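Local structure of SusD homolog (Bacteroides thetaiotaomicron, 4MRU) at residues F45-C50 against N426-W431; A55-E60 against Q418-L423. The protein probably binds mucin O-glycans at the cell surface as a SusD-like outer-membrane lipoprotein of a gut bacterium. All coordinates share one frame; numbering follows the deposited sequence.

Overall arrangement
Two buried contacts join an early part of the chain to a late one, and both use consecutive elements: helix 40-54 is followed by strand 58-60, and helix 408-423 by helix 427-437. Contact 2 is nested inside the loop closed by contact 1, their centres about 9 Å apart. Their chemistry differs. Contact 1, nearer the centre of the chain, is helix against helix, with sulfur and methyl packing on one side and two bridging waters on the other. Contact 2 sets the turn after a helix against a helix flank and relies on direct hydrogen bonds between aromatic side chains and backbone carbonyls. The hydroxyls of Ser430 in contact 1 and Tyr57 in contact 2 probably hydrogen-bond, joining the two.

Contact 1 of 2, residues F45-C50 against N426-W431; sequences FMEAMC and NGIESW. With EDO (1,2-ethanediol), chain F.
The indole of Trp431 meets helix 40-54 through its six-membered ring: Cys50 SG approaches obliquely, 4.6 Å from the centroid of that ring, and comes closest to CZ3. The ring of Tyr54 also meets this indole, Arg435 makes a cation-pi contact with it, and its NE1 is hydrogen-bonded to Met459 O. Trp431 CG is anti to its backbone N (chi1 177°), while SG is anti to the N of Cys50; the two tips thus meet between the helices. Ile428 packs beside them, its CD1 lying 4.1 Å from Cys50 SG and 3.5 Å from Met46 O.

The polar half is built on water. Glu47 bends at chi2 (-71°), and Glu47 OE1 lies 2.6 Å from the oxygen of each of two waters, hydrogen-bonded to both. One water is also hydrogen-bonded to Asn426 OD1 and accepts from Ile428 N; the other is also hydrogen-bonded to Glu47 O and accepts from Gly427 N at 2.9 Å. The first turn of helix 427-437, whose N-H groups lack partners within the helix, is thereby linked to a carboxylate that probably suits its positive dipole end. Asn426 is the N-cap, OD1 taking a weak bond from Glu429 N, while ND2 donates to an ethanediol, probably from the crystallisation liquor. Glu47 OE2 forms a salt bridge with Arg120, which likely favours the ionised carboxylate.

The two helix segments cross at 61° with axes 9.8 Å apart, and helix 104-125 covers one flank, where Arg120 and Ile124 touch both Met46 and Ile428.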
ATOM      1  N   PHE A  45       7.540   7.992  -8.703  1.00 19.21           N
ATOM      2  CA  PHE A  45       7.808   8.584  -7.397  1.00 17.82           C
ATOM      3  C   PHE A  45       7.013   7.893  -6.301  1.00 18.67           C
ATOM      4  O   PHE A  45       7.574   7.471  -5.295  1.00 20.74           O
ATOM      5  CB  PHE A  45       7.471  10.061  -7.388  1.00 17.03           C
ATOM      6  CG  PHE A  45       8.299  10.883  -8.347  1.00 17.78           C
ATOM      7  CD1 PHE A  45       9.658  11.049  -8.123  1.00 21.23           C
ATOM      8  CD2 PHE A  45       7.734  11.456  -9.440  1.00 19.33           C
ATOM      9  CE1 PHE A  45      10.430  11.764  -9.006  1.00 22.33           C
ATOM     10  CE2 PHE A  45       8.494  12.217 -10.329  1.00 23.14           C
ATOM     11  CZ  PHE A  45       9.840  12.373 -10.099  1.00 20.74           C
HETATM   12  N   MSE A  46       5.703   7.815  -6.473  1.00 20.71           N
HETATM   13  CA  MSE A  46       4.820   7.378  -5.367  1.00 21.13           C
HETATM   14  C   MSE A  46       4.911   5.892  -5.138  1.00 20.94           C
HETATM   15  O   MSE A  46       5.001   5.431  -4.005  1.00 18.65           O
HETATM   16  CB  MSE A  46       3.394   7.799  -5.698  1.00 20.75           C
HETATM   17  CG  MSE A  46       2.435   7.549  -4.561  1.00 21.20           C
HETATM   18 SE   MSE A  46       0.737   8.388  -5.138  0.75 29.44          SE
HETATM   19  CE  MSE A  46       0.010   8.531  -3.261  1.00 22.57           C
ATOM     20  N   GLU A  47       4.945   5.117  -6.215  1.00 18.96           N
ATOM     21  CA  GLU A  47       4.928   3.670  -6.107  1.00 18.13           C
ATOM     22  C   GLU A  47       6.291   2.989  -6.209  1.00 20.40           C
ATOM     23  O   GLU A  47       6.588   2.084  -5.433  1.00 18.25           O
ATOM     24  CB  GLU A  47       4.044   3.111  -7.214  1.00 17.04           C
ATOM     25  CG  GLU A  47       2.608   3.518  -7.073  1.00 20.10           C
ATOM     26  CD  GLU A  47       1.935   2.836  -5.910  1.00 23.60           C
ATOM     27  OE1 GLU A  47       2.151   1.605  -5.684  1.00 22.25           O
ATOM     28  OE2 GLU A  47       1.144   3.514  -5.245  1.00 24.75           O
ATOM     29  N   ALA A  48       7.089   3.351  -7.204  1.00 17.05           N
ATOM     30  CA  ALA A  48       8.329   2.630  -7.455  1.00 16.52           C
ATOM     31  C   ALA A  48       9.410   3.029  -6.429  1.00 19.00           C
ATOM     32  O   ALA A  48       9.960   2.198  -5.719  1.00 18.95           O
ATOM     33  CB  ALA A  48       8.807   2.870  -8.891  1.00 18.85           C
HETATM   34  N   MSE A  49       9.616   4.317  -6.311  1.00 18.85           N
HETATM   35  CA  MSE A  49      10.608   4.861  -5.357  1.00 17.27           C
HETATM   36  C   MSE A  49      10.098   4.821  -3.933  1.00 18.98           C
HETATM   37  O   MSE A  49      10.774   4.286  -3.045  1.00 22.90           O
HETATM   38  CB  MSE A  49      10.924   6.270  -5.769  1.00 19.19           C
HETATM   39  CG  MSE A  49      11.727   6.373  -7.036  1.00 20.15           C
HETATM   40 SE   MSE A  49      12.041   8.304  -7.232  0.75 25.70          SE
HETATM   41  CE  MSE A  49      12.518   8.419  -9.147  1.00 23.58           C
ATOM     42  N   CYS A  50       8.957   5.442  -3.659  1.00 18.72           N
ATOM     43  CA  CYS A  50       8.492   5.553  -2.247  1.00 21.44           C
ATOM     44  C   CYS A  50       7.931   4.217  -1.650  1.00 20.93           C
ATOM     45  O   CYS A  50       8.586   3.586  -0.803  1.00 17.86           O
ATOM     46  CB  CYS A  50       7.489   6.698  -2.141  1.00 25.42           C
ATOM     47  SG  CYS A  50       6.840   6.956  -0.453  1.00 21.17           S
ATOM     48  N   ASN A 426       1.889  -3.538  -4.049  1.00 22.59           N
ATOM     49  CA  ASN A 426       1.204  -2.416  -3.387  1.00 17.60           C
ATOM     50  C   ASN A 426       2.054  -1.897  -2.169  1.00 17.18           C
ATOM     51  O   ASN A 426       1.769  -2.191  -0.994  1.00 17.74           O
ATOM     52  CB  ASN A 426      -0.168  -2.862  -2.943  1.00 18.42           C
ATOM     53  CG  ASN A 426      -1.078  -1.714  -2.491  1.00 21.05           C
ATOM     54  OD1 ASN A 426      -0.650  -0.597  -2.228  1.00 21.09           O
ATOM     55  ND2 ASN A 426      -2.345  -2.015  -2.392  1.00 24.60           N
ATOM     56  N   GLY A 427       3.100  -1.142  -2.478  1.00 16.22           N
ATOM     57  CA  GLY A 427       4.107  -0.758  -1.487  1.00 19.13           C
ATOM     58  C   GLY A 427       3.583   0.237  -0.487  1.00 18.76           C
ATOM     59  O   GLY A 427       4.020   0.252   0.660  1.00 22.50           O
ATOM     60  N   ILE A 428       2.656   1.111  -0.904  1.00 20.26           N
ATOM     61  CA  ILE A 428       2.171   2.129   0.031  1.00 18.27           C
ATOM     62  C   ILE A 428       1.394   1.403   1.139  1.00 17.73           C
ATOM     63  O   ILE A 428       1.613   1.635   2.334  1.00 16.71           O
ATOM     64  CB  ILE A 428       1.332   3.234  -0.622  1.00 17.54           C
ATOM     65  CG1 ILE A 428       2.179   4.068  -1.609  1.00 17.29           C
ATOM     66  CG2 ILE A 428       0.731   4.166   0.444  1.00 19.17           C
ATOM     67  CD1 ILE A 428       3.351   4.854  -1.015  1.00 20.27           C
ATOM     68  N   GLU A 429       0.535   0.462   0.782  1.00 17.80           N
ATOM     69  CA  GLU A 429      -0.198  -0.271   1.823  1.00 16.62           C
ATOM     70  C   GLU A 429       0.724  -1.100   2.717  1.00 15.71           C
ATOM     71  O   GLU A 429       0.548  -1.090   3.935  1.00 17.22           O
ATOM     72  CB  GLU A 429      -1.246  -1.184   1.223  1.00 18.34           C
ATOM     73  CG  GLU A 429      -2.027  -2.007   2.253  1.00 18.07           C
ATOM     74  CD  GLU A 429      -2.838  -1.147   3.233  1.00 20.94           C
ATOM     75  OE1 GLU A 429      -3.066   0.062   3.005  1.00 20.69           O
ATOM     76  OE2 GLU A 429      -3.227  -1.670   4.279  1.00 21.49           O
ATOM     77  N   SER A 430       1.704  -1.797   2.128  1.00 16.03           N
ATOM     78  CA  SER A 430       2.658  -2.598   2.881  1.00 18.21           C
ATOM     79  C   SER A 430       3.546  -1.730   3.768  1.00 17.19           C
ATOM     80  O   SER A 430       3.890  -2.087   4.891  1.00 17.63           O
ATOM     81  CB  SER A 430       3.495  -3.434   1.927  1.00 20.46           C
ATOM     82  OG  SER A 430       2.744  -4.517   1.433  1.00 22.41           O
ATOM     83  N   TRP A 431       3.883  -0.546   3.285  1.00 16.45           N
ATOM     84  CA  TRP A 431       4.653   0.386   4.113  1.00 16.04           C
ATOM     85  C   TRP A 431       3.836   0.810   5.338  1.00 15.43           C
ATOM     86  O   TRP A 431       4.380   0.851   6.456  1.00 16.66           O
ATOM     87  CB  TRP A 431       5.099   1.578   3.281  1.00 16.00           C
ATOM     88  CG  TRP A 431       5.843   2.633   4.042  1.00 18.75           C
ATOM     89  CD1 TRP A 431       6.680   2.449   5.084  1.00 17.24           C
ATOM     90  CD2 TRP A 431       5.831   4.042   3.778  1.00 18.53           C
ATOM     91  NE1 TRP A 431       7.191   3.654   5.519  1.00 16.81           N
ATOM     92  CE2 TRP A 431       6.699   4.650   4.731  1.00 19.14           C
ATOM     93  CE3 TRP A 431       5.177   4.849   2.840  1.00 19.82           C
ATOM     94  CZ2 TRP A 431       6.935   6.023   4.769  1.00 17.61           C
ATOM     95  CZ3 TRP A 431       5.398   6.225   2.881  1.00 19.95           C
ATOM     96  CH2 TRP A 431       6.286   6.796   3.835  1.00 20.19           C
TER
HETATM   97  C1  EDO F 604      -6.245   1.240  -2.569  1.00 40.91           C
HETATM   98  O1  EDO F 604      -5.330   1.869  -1.665  1.00 43.43           O
HETATM   99  C2  EDO F 604      -5.352   0.427  -3.442  1.00 39.66           C
HETATM  100  O2  EDO F 604      -4.776  -0.508  -2.547  1.00 36.18           O
HETATM  101  O   HOH W   1       0.849   1.229  -3.446  1.00 24.01           O
HETATM  102  O   HOH W   2       4.144   0.878  -4.221  1.00 25.66           O

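Contact 2 of 2, residues A55-E60 against Q418-L423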
ATOM      1  N   ALA A  55       8.611  -0.585   1.477  1.00 18.28           N
ATOM      2  CA  ALA A  55       7.970  -1.868   1.704  1.00 20.71           C
ATOM      3  C   ALA A  55       8.967  -3.022   1.510  1.00 22.85           C
ATOM      4  O   ALA A  55       8.600  -4.191   1.634  1.00 21.76           O
ATOM      5  CB  ALA A  55       6.778  -2.038   0.763  1.00 19.19           C
ATOM      6  N   GLY A  56      10.204  -2.723   1.147  1.00 19.74           N
ATOM      7  CA  GLY A  56      11.156  -3.810   0.857  1.00 22.91           C
ATOM      8  C   GLY A  56      10.877  -4.540  -0.429  1.00 18.71           C
ATOM      9  O   GLY A  56      11.299  -5.703  -0.612  1.00 20.24           O
ATOM     10  N   TYR A  57      10.224  -3.858  -1.384  1.00 17.95           N
ATOM     11  CA  TYR A  57       9.819  -4.499  -2.640  1.00 17.06           C
ATOM     12  C   TYR A  57      10.758  -4.215  -3.812  1.00 18.27           C
ATOM     13  O   TYR A  57      11.014  -5.116  -4.626  1.00 18.00           O
ATOM     14  CB  TYR A  57       8.448  -4.042  -3.078  1.00 17.27           C
ATOM     15  CG  TYR A  57       7.238  -4.551  -2.325  1.00 14.90           C
ATOM     16  CD1 TYR A  57       7.276  -5.675  -1.496  1.00 17.90           C
ATOM     17  CD2 TYR A  57       6.008  -3.949  -2.531  1.00 18.36           C
ATOM     18  CE1 TYR A  57       6.113  -6.135  -0.881  1.00 16.86           C
ATOM     19  CE2 TYR A  57       4.863  -4.394  -1.902  1.00 17.20           C
ATOM     20  CZ  TYR A  57       4.915  -5.467  -1.071  1.00 15.38           C
ATOM     21  OH  TYR A  57       3.776  -5.891  -0.479  1.00 16.22           O
ATOM     22  N   PHE A  58      11.258  -2.986  -3.907  1.00 16.58           N
ATOM     23  CA  PHE A  58      12.053  -2.538  -5.053  1.00 19.84           C
ATOM     24  C   PHE A  58      13.155  -1.612  -4.629  1.00 20.97           C
ATOM     25  O   PHE A  58      13.028  -0.849  -3.673  1.00 20.99           O
ATOM     26  CB  PHE A  58      11.255  -1.732  -6.076  1.00 21.92           C
ATOM     27  CG  PHE A  58      10.031  -2.403  -6.565  1.00 20.25           C
ATOM     28  CD1 PHE A  58      10.116  -3.601  -7.219  1.00 22.19           C
ATOM     29  CD2 PHE A  58       8.805  -1.850  -6.323  1.00 24.24           C
ATOM     30  CE1 PHE A  58       8.988  -4.239  -7.645  1.00 24.27           C
ATOM     31  CE2 PHE A  58       7.659  -2.508  -6.732  1.00 24.56           C
ATOM     32  CZ  PHE A  58       7.756  -3.703  -7.379  1.00 21.39           C
ATOM     33  N   GLY A  59      14.235  -1.674  -5.395  1.00 22.63           N
ATOM     34  CA  GLY A  59      15.298  -0.681  -5.318  1.00 23.52           C
ATOM     35  C   GLY A  59      15.561  -0.091  -6.730  1.00 22.84           C
ATOM     36  O   GLY A  59      15.163  -0.654  -7.762  1.00 21.19           O
ATOM     37  N   GLU A  60      16.274   1.012  -6.715  1.00 23.79           N
ATOM     38  CA  GLU A  60      16.525   1.821  -7.877  1.00 21.93           C
ATOM     39  C   GLU A  60      17.832   1.324  -8.495  1.00 23.67           C
ATOM     40  O   GLU A  60      18.817   1.054  -7.820  1.00 26.59           O
ATOM     41  CB  GLU A  60      16.590   3.310  -7.489  1.00 24.24           C
ATOM     42  CG  GLU A  60      15.426   3.853  -6.632  1.00 27.28           C
ATOM     43  CD  GLU A  60      15.767   4.071  -5.174  1.00 32.18           C
ATOM     44  OE1 GLU A  60      16.607   3.321  -4.653  1.00 33.96           O
ATOM     45  OE2 GLU A  60      15.160   4.978  -4.545  1.00 33.51           O
ATOM     46  N   GLN A 418       2.628 -12.636   5.585  1.00 17.16           N
ATOM     47  CA  GLN A 418       1.886 -13.250   4.463  1.00 16.94           C
ATOM     48  C   GLN A 418       1.033 -12.233   3.685  1.00 16.69           C
ATOM     49  O   GLN A 418       0.944 -12.281   2.464  1.00 15.67           O
ATOM     50  CB  GLN A 418       1.073 -14.431   4.977  1.00 16.59           C
ATOM     51  CG  GLN A 418       1.975 -15.617   5.290  1.00 18.28           C
ATOM     52  CD  GLN A 418       2.708 -16.116   4.048  1.00 19.27           C
ATOM     53  OE1 GLN A 418       2.122 -16.261   2.944  1.00 19.51           O
ATOM     54  NE2 GLN A 418       3.924 -16.516   4.243  1.00 19.13           N
ATOM     55  N   LYS A 419       0.428 -11.298   4.402  1.00 15.96           N
ATOM     56  CA  LYS A 419      -0.312 -10.213   3.749  1.00 15.88           C
ATOM     57  C   LYS A 419       0.610  -9.407   2.864  1.00 18.46           C
ATOM     58  O   LYS A 419       0.229  -9.024   1.747  1.00 16.98           O
ATOM     59  CB  LYS A 419      -0.993  -9.303   4.780  1.00 17.48           C
ATOM     60  CG  LYS A 419      -1.925  -8.332   4.126  1.00 19.45           C
ATOM     61  CD  LYS A 419      -2.782  -7.601   5.110  1.00 21.61           C
ATOM     62  CE  LYS A 419      -2.011  -6.644   5.999  1.00 20.88           C
ATOM     63  NZ  LYS A 419      -3.032  -5.851   6.760  1.00 22.61           N
ATOM     64  N   TRP A 420       1.818  -9.142   3.365  1.00 19.91           N
ATOM     65  CA  TRP A 420       2.858  -8.380   2.597  1.00 18.39           C
ATOM     66  C   TRP A 420       3.306  -9.075   1.320  1.00 19.38           C
ATOM     67  O   TRP A 420       3.455  -8.413   0.262  1.00 17.29           O
ATOM     68  CB  TRP A 420       4.036  -8.124   3.515  1.00 17.53           C
ATOM     69  CG  TRP A 420       5.276  -7.599   2.971  1.00 18.73           C
ATOM     70  CD1 TRP A 420       5.557  -6.321   2.667  1.00 23.94           C
ATOM     71  CD2 TRP A 420       6.489  -8.327   2.816  1.00 18.94           C
ATOM     72  NE1 TRP A 420       6.871  -6.193   2.304  1.00 18.25           N
ATOM     73  CE2 TRP A 420       7.471  -7.410   2.389  1.00 17.56           C
ATOM     74  CE3 TRP A 420       6.849  -9.668   3.020  1.00 22.63           C
ATOM     75  CZ2 TRP A 420       8.760  -7.788   2.125  1.00 18.41           C
ATOM     76  CZ3 TRP A 420       8.153 -10.038   2.802  1.00 21.34           C
ATOM     77  CH2 TRP A 420       9.100  -9.109   2.359  1.00 19.79           C
ATOM     78  N   ILE A 421       3.527 -10.385   1.394  1.00 18.08           N
ATOM     79  CA  ILE A 421       3.778 -11.167   0.207  1.00 18.35           C
ATOM     80  C   ILE A 421       2.567 -11.086  -0.771  1.00 19.00           C
ATOM     81  O   ILE A 421       2.717 -10.851  -1.982  1.00 21.54           O
ATOM     82  CB  ILE A 421       4.082 -12.626   0.552  1.00 18.20           C
ATOM     83  CG1 ILE A 421       5.414 -12.725   1.318  1.00 18.07           C
ATOM     84  CG2 ILE A 421       4.086 -13.455  -0.729  1.00 19.76           C
ATOM     85  CD1 ILE A 421       5.709 -14.124   1.833  1.00 22.75           C
ATOM     86  N   ALA A 422       1.366 -11.299  -0.237  1.00 15.82           N
ATOM     87  CA  ALA A 422       0.150 -11.262  -1.055  1.00 17.53           C
ATOM     88  C   ALA A 422      -0.203  -9.886  -1.653  1.00 20.00           C
ATOM     89  O   ALA A 422      -0.888  -9.784  -2.647  1.00 17.89           O
ATOM     90  CB  ALA A 422      -1.033 -11.772  -0.238  1.00 21.25           C
ATOM     91  N   LEU A 423       0.268  -8.833  -1.010  1.00 17.34           N
ATOM     92  CA  LEU A 423       0.022  -7.470  -1.449  1.00 20.13           C
ATOM     93  C   LEU A 423       0.911  -6.996  -2.602  1.00 20.36           C
ATOM     94  O   LEU A 423       0.651  -5.966  -3.212  1.00 16.63           O
ATOM     95  CB  LEU A 423       0.250  -6.517  -0.242  1.00 17.67           C
ATOM     96  CG  LEU A 423      -0.947  -6.242   0.649  1.00 19.01           C
ATOM     97  CD1 LEU A 423      -0.474  -5.587   1.955  1.00 20.62           C
ATOM     98  CD2 LEU A 423      -1.984  -5.362  -0.063  1.00 20.82           C
TER
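Tyr57 leaves the backbone with CG anti to its carbonyl carbon (chi1 -73°), its CB resting over the rim of one face of the Phe58 ring. Beyond CG the phenol ring carries the methyl of Ala55 over the centre of a face. CD1 and then CE1 come up to the indole of Trp420, CE1 lying over its face at 3.3 Å from NE1; the planes are inclined by 26° but slid apart, so overlap is slight. At the tip, OH donates to Trp420 O at 2.6 Å, in the carbonyl plane and on a lone pair, and also touches Leu423 CB. Ser430 of helix 427-437 is a second hydrogen-bonding partner of this hydroxyl.

Trp420 answers with its own N-H: NE1 donates to Ala55 O at 2.7 Å, nearly straight (160°) and within the indole plane. The acceptor sits just after helix 40-54, where Gly56, at positive phi, forms a Schellman motif. A leucine at Trp420 would lose the indole N-H and would probably leave Ala55 O without this partner and Tyr57 less well packed. Side chain thus meets backbone, each bond giving a buried backbone carbonyl a donor and together fixing how the two rings lie.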